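Local coordinates for 450aa long hypothetical fmu protein (Pyrococcus horikoshii, PDB 2YXL), which probably methylates cytosine in RNA at carbon 5, using S-adenosyl-L-methionine as methyl donor, at residues 263-268 and 275-280; 188-193 and 305-310; 248-253 and 417-422. All blocks are in the same frame, centred on the assembly; numbering follows the deposited sequence.

Interaction 1 (263-268 and 275-280); sequences VVDLAA and THLAEL. With SFG (sinefungin), chain B.
With chi1 of L277 at -65°, CG stands opposite the carbonyl carbon and beside the backbone N, and the isobutyl group reaches from helix 272-280 to strand 262-265. V263, with chi1 at 174°, directs CG1 to meet it, while the matching torsion of D265 (-166°) brings the carboxylate to the same methyl, the two side chains crossing at a slant. The touching is done by that single methyl: L277 CD1 lies 4.1 Å from V263 CG1 and 3.9 Å from D265 OD2. V263 and D265 are two apart on the strand, so both turn to the same side of it, and CD1 settles between a methyl and a carboxylate oxygen. Backbone bonds from V263 and D265 to Y288, and from V264 to L335, fix the strand between its two parallel neighbours, while S252 of helix 246-255 touches L277 as well.

Beyond D265 the chain meets sinefungin. A267 O accepts a hydrogen bond from the ligand amine N at 2.9 Å, and A267 CB lies 3.4 Å from O4' of the ribose. The amide nitrogens of G271, G272 and K273 also bond to the ligand, consistent with the glycine-rich cofactor-binding turn of Rossmann-like methyltransferases.

Across the two segments no hydrogen bond forms, and L277 meets D265 by van der Waals contact alone. The chemistry therefore divides: an apolar methyl seats the helix against the strand, whereas a hydrogen bond to the ligand amine comes from the backbone at A267, where the chain has left the strand, with D337 and D291 as further ligand partners.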
loop_
_atom_site.group_PDB
_atom_site.type_symbol
_atom_site.label_atom_id
_atom_site.label_comp_id
_atom_site.label_asym_id
_atom_site.label_seq_id
_atom_site.Cartn_x
_atom_site.Cartn_y
_atom_site.Cartn_z
ATOM N N VAL A 263 -17.342 -15.439 12.629
ATOM C CA VAL A 263 -16.742 -14.944 11.396
ATOM C C VAL A 263 -15.272 -15.351 11.304
ATOM O O VAL A 263 -14.583 -15.467 12.320
ATOM C CB VAL A 263 -16.899 -13.394 11.283
ATOM C CG1 VAL A 263 -16.147 -12.831 10.078
ATOM C CG2 VAL A 263 -18.372 -13.015 11.207
ATOM N N VAL A 264 -14.806 -15.580 10.078
ATOM C CA VAL A 264 -13.398 -15.883 9.827
ATOM C C VAL A 264 -12.774 -14.841 8.897
ATOM O O VAL A 264 -13.334 -14.515 7.851
ATOM C CB VAL A 264 -13.217 -17.303 9.232
ATOM C CG1 VAL A 264 -11.765 -17.548 8.838
ATOM C CG2 VAL A 264 -13.682 -18.361 10.222
ATOM N N ASP A 265 -11.626 -14.306 9.310
ATOM C CA ASP A 265 -10.792 -13.467 8.453
ATOM C C ASP A 265 -9.553 -14.287 8.116
ATOM O O ASP A 265 -8.635 -14.409 8.930
ATOM C CB ASP A 265 -10.417 -12.161 9.164
ATOM C CG ASP A 265 -9.843 -11.106 8.216
ATOM O OD1 ASP A 265 -9.131 -11.458 7.247
ATOM O OD2 ASP A 265 -10.100 -9.907 8.453
ATOM N N LEU A 266 -9.542 -14.851 6.913
ATOM C CA LEU A 266 -8.580 -15.896 6.548
ATOM C C LEU A 266 -7.157 -15.378 6.319
ATOM O O LEU A 266 -6.189 -16.113 6.515
ATOM C CB LEU A 266 -9.094 -16.674 5.333
ATOM C CG LEU A 266 -8.774 -18.165 5.208
ATOM C CD1 LEU A 266 -9.060 -18.947 6.496
ATOM C CD2 LEU A 266 -9.549 -18.756 4.044
ATOM N N ALA A 267 -7.041 -14.119 5.907
ATOM C CA ALA A 267 -5.758 -13.415 5.845
ATOM C C ALA A 267 -5.977 -12.029 6.452
ATOM O O ALA A 267 -6.485 -11.121 5.790
ATOM C CB ALA A 267 -5.262 -13.322 4.413
ATOM N N ALA A 268 -5.586 -11.882 7.717
ATOM C CA ALA A 268 -6.111 -10.816 8.578
ATOM C C ALA A 268 -5.182 -9.642 8.887
ATOM O O ALA A 268 -5.636 -8.500 8.931
ATOM C CB ALA A 268 -6.648 -11.415 9.874
ATOM N N THR A 275 -10.630 -5.675 12.245
ATOM C CA THR A 275 -11.026 -4.699 13.256
ATOM C C THR A 275 -12.328 -3.978 12.862
ATOM O O THR A 275 -13.098 -3.555 13.727
ATOM C CB THR A 275 -9.873 -3.705 13.585
ATOM O OG1 THR A 275 -10.084 -3.131 14.880
ATOM C CG2 THR A 275 -9.760 -2.597 12.545
ATOM N N HIS A 276 -12.568 -3.865 11.556
ATOM C CA HIS A 276 -13.801 -3.289 11.016
ATOM C C HIS A 276 -14.979 -4.261 11.158
ATOM O O HIS A 276 -16.099 -3.847 11.461
ATOM C CB HIS A 276 -13.590 -2.897 9.549
ATOM C CG HIS A 276 -14.647 -1.992 8.989
ATOM N ND1 HIS A 276 -15.515 -1.271 9.781
ATOM C CD2 HIS A 276 -14.945 -1.663 7.710
ATOM C CE1 HIS A 276 -16.319 -0.556 9.012
ATOM N NE2 HIS A 276 -15.992 -0.774 7.751
ATOM N N LEU A 277 -14.715 -5.552 10.946
ATOM C CA LEU A 277 -15.732 -6.595 11.104
ATOM C C LEU A 277 -16.285 -6.605 12.527
ATOM O O LEU A 277 -17.490 -6.770 12.729
ATOM C CB LEU A 277 -15.165 -7.976 10.751
ATOM C CG LEU A 277 -14.722 -8.304 9.318
ATOM C CD1 LEU A 277 -13.868 -9.564 9.315
ATOM C CD2 LEU A 277 -15.900 -8.460 8.364
ATOM N N ALA A 278 -15.397 -6.410 13.502
ATOM C CA ALA A 278 -15.771 -6.341 14.915
ATOM C C ALA A 278 -16.682 -5.151 15.243
ATOM O O ALA A 278 -17.562 -5.261 16.102
ATOM C CB ALA A 278 -14.530 -6.315 15.784
ATOM N N GLU A 279 -16.466 -4.024 14.562
ATOM C CA GLU A 279 -17.318 -2.840 14.705
ATOM C C GLU A 279 -18.738 -3.133 14.240
ATOM O O GLU A 279 -19.705 -2.774 14.910
ATOM C CB GLU A 279 -16.772 -1.663 13.893
ATOM C CG GLU A 279 -15.479 -1.060 14.406
ATOM C CD GLU A 279 -15.150 0.267 13.738
ATOM O OE1 GLU A 279 -16.026 1.164 13.701
ATOM O OE2 GLU A 279 -14.010 0.422 13.260
ATOM N N LEU A 280 -18.845 -3.788 13.085
ATOM C CA LEU A 280 -20.134 -4.147 12.496
ATOM C C LEU A 280 -20.881 -5.199 13.313
ATOM O O LEU A 280 -22.110 -5.240 13.307
ATOM C CB LEU A 280 -19.941 -4.634 11.060
ATOM C CG LEU A 280 -19.466 -3.582 10.056
ATOM C CD1 LEU A 280 -18.925 -4.252 8.809
ATOM C CD2 LEU A 280 -20.594 -2.605 9.714
HETATM N N SFG B . -6.841 -8.226 5.376
HETATM C CA SFG B . -5.665 -7.487 5.869
HETATM C C SFG B . -6.087 -6.089 6.366
HETATM O O SFG B . -5.344 -5.528 7.199
HETATM O OXT SFG B . -7.151 -5.613 5.916
HETATM C CB SFG B . -4.593 -7.395 4.765
HETATM C CG SFG B . -4.043 -8.788 4.406
HETATM C CD SFG B . -2.909 -8.736 3.371
HETATM N NE SFG B . -3.441 -8.195 2.112
HETATM C "C5'" SFG B . -2.330 -10.135 3.062
HETATM C "C4'" SFG B . -1.902 -10.946 4.311
HETATM O "O4'" SFG B . -2.037 -12.340 3.947
HETATM C "C3'" SFG B . -0.425 -10.766 4.706
HETATM O "O3'" SFG B . -0.363 -10.278 6.053
HETATM C "C2'" SFG B . 0.171 -12.179 4.613
HETATM O "O2'" SFG B . 1.067 -12.439 5.702
HETATM C "C1'" SFG B . -1.075 -13.045 4.755
HETATM N N9 SFG B . -0.940 -14.431 4.217
HETATM C C8 SFG B . -0.388 -14.785 3.054
HETATM N N7 SFG B . -0.462 -16.108 2.907
HETATM C C5 SFG B . -1.065 -16.603 3.983
HETATM C C6 SFG B . -1.415 -17.889 4.389
HETATM N N6 SFG B . -1.140 -18.943 3.624
HETATM N N1 SFG B . -2.037 -18.053 5.571
HETATM C C2 SFG B . -2.316 -17.010 6.343
HETATM N N3 SFG B . -1.995 -15.773 5.983
HETATM C C4 SFG B . -1.373 -15.538 4.815
#

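Interaction 2 (188-193 and 305-310)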
loop_
_atom_site.group_PDB
_atom_site.type_symbol
_atom_site.label_atom_id
_atom_site.label_comp_id
_atom_site.label_asym_id
_atom_site.label_seq_id
_atom_site.Cartn_x
_atom_site.Cartn_y
_atom_site.Cartn_z
ATOM N N SER A 188 -5.923 8.244 4.034
ATOM C CA SER A 188 -7.251 7.731 4.314
ATOM C C SER A 188 -7.280 6.982 5.646
ATOM O O SER A 188 -6.452 6.103 5.889
ATOM C CB SER A 188 -7.708 6.830 3.170
ATOM O OG SER A 188 -9.049 6.415 3.355
ATOM N N ILE A 189 -8.229 7.344 6.507
ATOM C CA ILE A 189 -8.380 6.720 7.829
ATOM C C ILE A 189 -9.828 6.313 8.105
ATOM O O ILE A 189 -10.760 6.902 7.556
ATOM C CB ILE A 189 -7.873 7.636 8.990
ATOM C CG1 ILE A 189 -8.630 8.975 9.018
ATOM C CG2 ILE A 189 -6.361 7.854 8.900
ATOM C CD1 ILE A 189 -8.496 9.742 10.324
ATOM N N ARG A 190 -10.009 5.300 8.951
ATOM C CA ARG A 190 -11.341 4.898 9.395
ATOM C C ARG A 190 -11.530 5.247 10.866
ATOM O O ARG A 190 -10.617 5.072 11.676
ATOM C CB ARG A 190 -11.577 3.401 9.173
ATOM C CG ARG A 190 -13.054 3.021 9.136
ATOM C CD ARG A 190 -13.283 1.512 9.112
ATOM N NE ARG A 190 -13.082 0.904 10.426
ATOM C CZ ARG A 190 -12.071 0.098 10.745
ATOM N NH1 ARG A 190 -11.149 -0.233 9.844
ATOM N NH2 ARG A 190 -11.989 -0.391 11.972
ATOM N N VAL A 191 -12.718 5.748 11.196
ATOM C CA VAL A 191 -13.077 6.073 12.572
ATOM C C VAL A 191 -13.669 4.841 13.258
ATOM O O VAL A 191 -14.614 4.228 12.753
ATOM C CB VAL A 191 -14.066 7.274 12.634
ATOM C CG1 VAL A 191 -14.646 7.450 14.036
ATOM C CG2 VAL A 191 -13.376 8.552 12.188
ATOM N N ASN A 192 -13.091 4.482 14.402
ATOM C CA ASN A 192 -13.553 3.352 15.202
ATOM C C ASN A 192 -14.834 3.705 15.958
ATOM O O ASN A 192 -14.786 4.314 17.032
ATOM C CB ASN A 192 -12.440 2.905 16.164
ATOM C CG ASN A 192 -12.816 1.679 16.995
ATOM O OD1 ASN A 192 -12.187 1.403 18.015
ATOM N ND2 ASN A 192 -13.830 0.942 16.561
ATOM N N THR A 193 -15.973 3.311 15.387
ATOM C CA THR A 193 -17.295 3.612 15.951
ATOM C C THR A 193 -17.500 2.993 17.331
ATOM O O THR A 193 -18.335 3.449 18.111
ATOM C CB THR A 193 -18.437 3.137 15.028
ATOM O OG1 THR A 193 -18.275 1.742 14.736
ATOM C CG2 THR A 193 -18.448 3.935 13.732
ATOM N N LYS A 305 -6.613 -4.585 21.083
ATOM C CA LYS A 305 -6.787 -4.159 22.476
ATOM C C LYS A 305 -6.883 -2.636 22.630
ATOM O O LYS A 305 -7.631 -2.140 23.476
ATOM C CB LYS A 305 -5.716 -4.774 23.396
ATOM C CG LYS A 305 -4.257 -4.427 23.073
ATOM C CD LYS A 305 -3.718 -3.274 23.929
ATOM C CE LYS A 305 -3.550 -3.664 25.400
ATOM N NZ LYS A 305 -2.517 -4.717 25.611
ATOM N N ARG A 306 -6.133 -1.910 21.802
ATOM C CA ARG A 306 -6.133 -0.447 21.807
ATOM C C ARG A 306 -7.469 0.111 21.308
ATOM O O ARG A 306 -7.931 1.149 21.784
ATOM C CB ARG A 306 -4.955 0.078 20.975
ATOM C CG ARG A 306 -4.918 1.584 20.727
ATOM C CD ARG A 306 -3.491 2.143 20.727
ATOM N NE ARG A 306 -2.497 1.218 20.177
ATOM C CZ ARG A 306 -2.137 1.156 18.897
ATOM N NH1 ARG A 306 -2.689 1.962 17.999
ATOM N NH2 ARG A 306 -1.222 0.276 18.513
ATOM N N MET A 307 -8.085 -0.601 20.365
ATOM C CA MET A 307 -9.378 -0.209 19.801
ATOM C C MET A 307 -10.565 -0.804 20.568
ATOM O O MET A 307 -11.723 -0.621 20.179
ATOM C CB MET A 307 -9.450 -0.580 18.317
ATOM C CG MET A 307 -8.481 0.205 17.440
ATOM S SD MET A 307 -8.402 -0.389 15.741
ATOM C CE MET A 307 -9.956 0.218 15.085
ATOM N N GLY A 308 -10.271 -1.510 21.660
ATOM C CA GLY A 308 -11.302 -2.060 22.540
ATOM C C GLY A 308 -12.024 -3.287 22.013
ATOM O O GLY A 308 -13.092 -3.646 22.519
ATOM N N ILE A 309 -11.449 -3.929 20.999
ATOM C CA ILE A 309 -11.984 -5.180 20.460
ATOM C C ILE A 309 -11.693 -6.317 21.446
ATOM O O ILE A 309 -10.609 -6.376 22.031
ATOM C CB ILE A 309 -11.369 -5.532 19.075
ATOM C CG1 ILE A 309 -11.260 -4.293 18.160
ATOM C CG2 ILE A 309 -12.124 -6.693 18.420
ATOM C CD1 ILE A 309 -12.582 -3.664 17.730
ATOM N N LYS A 310 -12.665 -7.210 21.622
ATOM C CA LYS A 310 -12.541 -8.301 22.592
ATOM C C LYS A 310 -13.044 -9.663 22.093
ATOM O O LYS A 310 -13.043 -10.643 22.842
ATOM C CB LYS A 310 -13.220 -7.918 23.917
ATOM C CG LYS A 310 -14.675 -7.485 23.795
ATOM C CD LYS A 310 -15.226 -7.043 25.141
ATOM C CE LYS A 310 -16.691 -6.650 25.041
ATOM N NZ LYS A 310 -17.253 -6.293 26.373
#
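M307 and N192 meet where the end of helix 294-306 approaches the end of strand 186-191, their CA atoms 7.2 Å apart. The terminal methyl of M307 does much of the touching: CE is 3.8 Å from N192 CB and 3.7 Å from N192 CG, the two side chains slanting across each other. The same CE lies 3.8 Å from R190 NH2, meeting the guanidinium obliquely, with the two side chains crossing at about a right angle. The thioether bends at its last torsion (chi3 74°), which turns the methyl out of line with the extended part of the chain.

One shell outward, R190 is held by polar partners elsewhere. Its NH2 forms a salt bridge with E279 OE2 on helix 272-280, and NH1 bonds to Q244 OE1, so M307 adds an apolar neighbour to a group whose charge is probably balanced by E279. In the second segment, G308 takes a positive phi of 75° and ends the helix in a Schellman motif, with M307 as the residue directly before that glycine.

Backbone bonds of R190 to I242 and of V191 to T220 put the strand inside an antiparallel sheet. The contact is thus an interdomain one: the end of strand 186-191 and the loop that follows it, in the ferredoxin-like part, meet the end of helix 294-306 in the Rossmann-like part, with the side chain of R190 about 8 Å from the bound sinefungin at the nearest atoms.

Interaction 3 (248-253 and 417-422); sequences SAVASI and KSPYDP
V250 stands on helix 246-255 with both methyls turned to the loop at P419 and Y420. Its chi1 of 169° sets CG1 trans to the backbone N and CG2 trans to the carbonyl carbon. CG1 makes the closest approach to the proline and CG2 the closest to the tyrosine, though each also nears the other residue. CG1 comes 3.6 Å from P419 CD. CG2 lies 3.8 Å from Y420 CE1 and 3.7 Å from Y420 OH, approaching the ring obliquely.

The loop side is shaped by its own conformations. The peptide bond before P419 is cis. P419 CG lies 3.8 Å above one face of the Y420 ring, offset toward the rim. Y420, with chi1 at -56°, extends its phenol to the helix, where OH bonds to E246 OE2, one turn before V250. H436 packs against this tyrosine edge-to-face, which further limits its ring.

An alanine in place of V250 would probably open a gap between the helix and the loop, leaving P419 CD and Y420 CE1 without the methyls they rest on.

Y443 also touches V250, which thus has neighbours on strand 441-447 as well as in the loop. The arrangement belongs to the Rossmann-like methyltransferase fold: a helix preceding strand 262-265 packs beside antiparallel strand 441-447 and meets the loop leading into the hairpin of strands 421-422 and 429-431.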
loop_
_atom_site.group_PDB
_atom_site.type_symbol
_atom_site.label_atom_id
_atom_site.label_comp_id
_atom_site.label_asym_id
_atom_site.label_seq_id
_atom_site.Cartn_x
_atom_site.Cartn_y
_atom_site.Cartn_z
ATOM N N SER A 248 -11.121 -0.717 1.037
ATOM C CA SER A 248 -10.977 -1.736 2.070
ATOM C C SER A 248 -12.099 -1.698 3.107
ATOM O O SER A 248 -12.520 -2.742 3.608
ATOM C CB SER A 248 -9.622 -1.605 2.758
ATOM O OG SER A 248 -8.567 -1.891 1.856
ATOM N N ALA A 249 -12.580 -0.496 3.421
ATOM C CA ALA A 249 -13.688 -0.321 4.363
ATOM C C ALA A 249 -15.008 -0.860 3.813
ATOM O O ALA A 249 -15.820 -1.403 4.563
ATOM C CB ALA A 249 -13.838 1.134 4.738
ATOM N N VAL A 250 -15.213 -0.694 2.505
ATOM C CA VAL A 250 -16.406 -1.188 1.812
ATOM C C VAL A 250 -16.506 -2.718 1.895
ATOM O O VAL A 250 -17.597 -3.265 2.088
ATOM C CB VAL A 250 -16.426 -0.716 0.327
ATOM C CG1 VAL A 250 -17.503 -1.445 -0.481
ATOM C CG2 VAL A 250 -16.626 0.793 0.246
ATOM N N ALA A 251 -15.363 -3.391 1.767
ATOM C CA ALA A 251 -15.286 -4.852 1.841
ATOM C C ALA A 251 -16.055 -5.426 3.030
ATOM O O ALA A 251 -16.974 -6.226 2.843
ATOM C CB ALA A 251 -13.830 -5.315 1.863
ATOM N N SER A 252 -15.701 -4.999 4.243
ATOM C CA SER A 252 -16.363 -5.479 5.459
ATOM C C SER A 252 -17.858 -5.172 5.487
ATOM O O SER A 252 -18.648 -5.988 5.957
ATOM C CB SER A 252 -15.692 -4.918 6.713
ATOM O OG SER A 252 -14.393 -5.456 6.881
ATOM N N ILE A 253 -18.239 -3.997 4.986
ATOM C CA ILE A 253 -19.647 -3.592 4.952
ATOM C C ILE A 253 -20.450 -4.484 3.999
ATOM O O ILE A 253 -21.584 -4.852 4.296
ATOM C CB ILE A 253 -19.809 -2.079 4.603
ATOM C CG1 ILE A 253 -19.255 -1.213 5.737
ATOM C CG2 ILE A 253 -21.281 -1.714 4.345
ATOM C CD1 ILE A 253 -18.802 0.177 5.309
ATOM N N LYS A 417 -23.525 -4.024 -6.565
ATOM C CA LYS A 417 -23.588 -2.760 -7.308
ATOM C C LYS A 417 -22.936 -1.591 -6.560
ATOM O O LYS A 417 -22.100 -0.886 -7.123
ATOM C CB LYS A 417 -25.028 -2.422 -7.714
ATOM C CG LYS A 417 -25.166 -1.852 -9.137
ATOM C CD LYS A 417 -25.114 -0.314 -9.202
ATOM C CE LYS A 417 -23.711 0.243 -9.477
ATOM N NZ LYS A 417 -23.117 -0.181 -10.784
ATOM N N SER A 418 -23.306 -1.395 -5.298
ATOM C CA SER A 418 -22.791 -0.263 -4.524
ATOM C C SER A 418 -21.462 -0.551 -3.830
ATOM O O SER A 418 -21.251 -1.656 -3.339
ATOM C CB SER A 418 -23.823 0.204 -3.503
ATOM O OG SER A 418 -24.831 0.956 -4.144
ATOM N N PRO A 419 -20.572 0.459 -3.758
ATOM C CA PRO A 419 -20.719 1.789 -4.342
ATOM C C PRO A 419 -19.915 2.006 -5.629
ATOM O O PRO A 419 -19.921 3.106 -6.183
ATOM C CB PRO A 419 -20.175 2.688 -3.231
ATOM C CG PRO A 419 -19.151 1.805 -2.482
ATOM C CD PRO A 419 -19.338 0.378 -2.959
ATOM N N TYR A 420 -19.234 0.967 -6.101
ATOM C CA TYR A 420 -18.321 1.113 -7.232
ATOM C C TYR A 420 -18.891 0.573 -8.544
ATOM O O TYR A 420 -20.099 0.614 -8.766
ATOM C CB TYR A 420 -16.950 0.502 -6.907
ATOM C CG TYR A 420 -16.304 1.066 -5.658
ATOM C CD1 TYR A 420 -16.135 0.272 -4.521
ATOM C CD2 TYR A 420 -15.867 2.394 -5.605
ATOM C CE1 TYR A 420 -15.540 0.782 -3.366
ATOM C CE2 TYR A 420 -15.273 2.914 -4.456
ATOM C CZ TYR A 420 -15.112 2.101 -3.340
ATOM O OH TYR A 420 -14.527 2.601 -2.200
ATOM N N ASP A 421 -18.011 0.075 -9.409
ATOM C CA ASP A 421 -18.384 -0.314 -10.766
ATOM C C ASP A 421 -18.410 -1.831 -10.974
ATOM O O ASP A 421 -17.879 -2.575 -10.150
ATOM C CB ASP A 421 -17.439 0.360 -11.768
ATOM C CG ASP A 421 -17.669 1.860 -11.869
ATOM O OD1 ASP A 421 -18.577 2.387 -11.183
ATOM O OD2 ASP A 421 -16.941 2.515 -12.639
ATOM N N PRO A 422 -19.049 -2.297 -12.068
ATOM C CA PRO A 422 -19.052 -3.729 -12.359
ATOM C C PRO A 422 -17.666 -4.232 -12.740
ATOM O O PRO A 422 -16.912 -3.519 -13.408
ATOM C CB PRO A 422 -19.992 -3.845 -13.568
ATOM C CG PRO A 422 -20.748 -2.563 -13.614
ATOM C CD PRO A 422 -19.815 -1.539 -13.075
#

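Overall arrangement
From the N terminus, the helical region leads to strand 186-191, where the first segment of interaction 2 lies. Helix 246-255 then starts interaction 3, and strand 262-265 with helix 272-280 closes interaction 1 within a few residues. Segment 305-310 closes interaction 2 over 111 intervening residues, and 417-422 closes interaction 3 over 163. Interaction 1 is nested inside both longer loops, which cross each other. It also touches both: E279 reaches R190 and T193, while H276, L277 and L280 lie against helix 246-255. Helix 272-280 thus meets the ferredoxin-like part directly through residues of interaction 2, and the C-terminal segment 417-422 is joined to it by way of helix 246-255.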